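Local atomic coordinates of hypothetical UPF0131 protein PH0828 (Pyrococcus horikoshii, PDB entry 1V30), a protein that is a putative gamma-glutamylcyclotransferase of the AIG2-like family, with predicted acyltransferase activity. Residues A[63-66]-A[67-70]. Numbering follows the deposited sequence.
Sequences EVDK and ETFE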
loop_
_atom_site.group_PDB
_atom_site.type_symbol
_atom_site.label_atom_id
_atom_site.label_comp_id
_atom_site.label_asym_id
_atom_site.label_seq_id
_atom_site.Cartn_x
_atom_site.Cartn_y
_atom_site.Cartn_z
ATOM N N GLU A 63 -1.313 -2.320 12.778
ATOM C CA GLU A 63 -0.947 -3.478 13.578
ATOM C C GLU A 63 -2.160 -4.379 13.390
ATOM O O GLU A 63 -3.289 -3.963 13.663
ATOM C CB GLU A 63 -0.810 -3.131 15.064
ATOM C CG GLU A 63 0.362 -2.239 15.428
ATOM C CD GLU A 63 0.604 -2.199 16.929
ATOM O OE1 GLU A 63 1.391 -1.346 17.390
ATOM O OE2 GLU A 63 0.009 -3.027 17.649
ATOM N N VAL A 64 -1.941 -5.595 12.899
ATOM C CA VAL A 64 -3.034 -6.536 12.677
ATOM C C VAL A 64 -2.713 -7.855 13.370
ATOM O O VAL A 64 -1.544 -8.188 13.553
ATOM C CB VAL A 64 -3.239 -6.815 11.166
ATOM C CG1 VAL A 64 -3.464 -5.512 10.423
ATOM C CG2 VAL A 64 -2.032 -7.549 10.596
ATOM N N ASP A 65 -3.740 -8.602 13.768
ATOM C CA ASP A 65 -3.483 -9.883 14.414
ATOM C C ASP A 65 -3.120 -10.924 13.360
ATOM O O ASP A 65 -3.269 -10.685 12.160
ATOM C CB ASP A 65 -4.684 -10.354 15.251
ATOM C CG ASP A 65 -5.972 -10.416 14.463
ATOM O OD1 ASP A 65 -5.962 -10.928 13.325
ATOM O OD2 ASP A 65 -7.010 -9.969 14.996
ATOM N N LYS A 66 -2.632 -12.070 13.816
ATOM C CA LYS A 66 -2.212 -13.147 12.930
ATOM C C LYS A 66 -3.296 -13.602 11.958
ATOM O O LYS A 66 -3.046 -13.742 10.758
ATOM C CB LYS A 66 -1.734 -14.339 13.761
ATOM C CG LYS A 66 -1.161 -15.490 12.948
ATOM C CD LYS A 66 -0.576 -16.557 13.864
ATOM C CE LYS A 66 0.015 -17.716 13.078
ATOM N NZ LYS A 66 0.664 -18.710 13.978
ATOM N N GLU A 67 -4.499 -13.826 12.474
ATOM C CA GLU A 67 -5.609 -14.283 11.649
ATOM C C GLU A 67 -5.909 -13.288 10.531
ATOM O O GLU A 67 -6.109 -13.678 9.382
ATOM C CB GLU A 67 -6.848 -14.497 12.524
ATOM C CG GLU A 67 -7.786 -15.592 12.036
ATOM C CD GLU A 67 -8.832 -15.089 11.066
ATOM O OE1 GLU A 67 -9.642 -14.229 11.469
ATOM O OE2 GLU A 67 -8.850 -15.557 9.906
ATOM N N THR A 68 -5.926 -12.002 10.867
ATOM C CA THR A 68 -6.197 -10.967 9.878
ATOM C C THR A 68 -5.110 -10.947 8.804
ATOM O O THR A 68 -5.411 -10.893 7.612
ATOM C CB THR A 68 -6.283 -9.577 10.538
ATOM O OG1 THR A 68 -7.380 -9.556 11.460
ATOM C CG2 THR A 68 -6.492 -8.498 9.487
ATOM N N PHE A 69 -3.849 -10.998 9.222
ATOM C CA PHE A 69 -2.754 -10.993 8.260
ATOM C C PHE A 69 -2.842 -12.187 7.312
ATOM O O PHE A 69 -2.674 -12.038 6.102
ATOM C CB PHE A 69 -1.397 -11.024 8.962
ATOM C CG PHE A 69 -0.239 -11.024 8.007
ATOM C CD1 PHE A 69 0.195 -9.840 7.421
ATOM C CD2 PHE A 69 0.371 -12.217 7.638
ATOM C CE1 PHE A 69 1.219 -9.846 6.477
ATOM C CE2 PHE A 69 1.396 -12.233 6.694
ATOM C CZ PHE A 69 1.819 -11.045 6.113
ATOM N N GLU A 70 -3.092 -13.373 7.858
ATOM C CA GLU A 70 -3.194 -14.568 7.027
ATOM C C GLU A 70 -4.341 -14.467 6.026
ATOM O O GLU A 70 -4.213 -14.915 4.884
ATOM C CB GLU A 70 -3.359 -15.816 7.899
ATOM C CG GLU A 70 -2.094 -16.184 8.663
ATOM C CD GLU A 70 -2.219 -17.488 9.435
ATOM O OE1 GLU A 70 -3.203 -18.223 9.219
ATOM O OE2 GLU A 70 -1.325 -17.779 10.254
#
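D65 and T68 meet at the point where strand 56-64 gives way to helix 66-72, and their side chains cross at about a right angle. A single carboxylate oxygen does the work. OD1 of D65 accepts from the backbone N of T68 at 2.7 Å, nearly in line with its own C-O bond and with an N-H...O angle of 158°, which identifies D65 as the N-cap. The hydroxyl OG1 of T68 donates to the same D65 OD1, also at 2.7 Å, but from above the carboxylate plane, 39° out of it. Two donors of T68, one nearly along the C-O bond and one from above the plane, would restrict the carboxylate's rotation. The torsion explains the reach: with chi1 at 55°, CG of D65 lies between its backbone N and carbonyl carbon, which folds the acid back over the first turn. The i to i+4 hydrogen bonds F69 N to D65 O (3.0 Å) and E70 N to K66 O (2.9 Å) continue the helix from there.

On the inward side, V64 rests its CG2 against F69 CB at 3.9 Å and its CB against T68 CG2 at 4.0 Å; V64 and F69 also both touch V8 and I10 of strand 8-12, seating the helix start on the sheet. On the exposed side, the extended chain of K66 runs obliquely past E70, whose OE2 comes to 3.1 Å from K66 CE. K66 NZ and E70 OE2 stay 4.3 Å apart, too far for a salt bridge, so any attraction between the opposite charges is probably weak. E67 OE1 forms a salt bridge with R71 NH1, further along the helix.

The chemistry is that of a helix N-cap: one carboxylate oxygen accepts both the amide N-H and the hydroxyl of T68, and the helix dipole would probably favour the ionised acid.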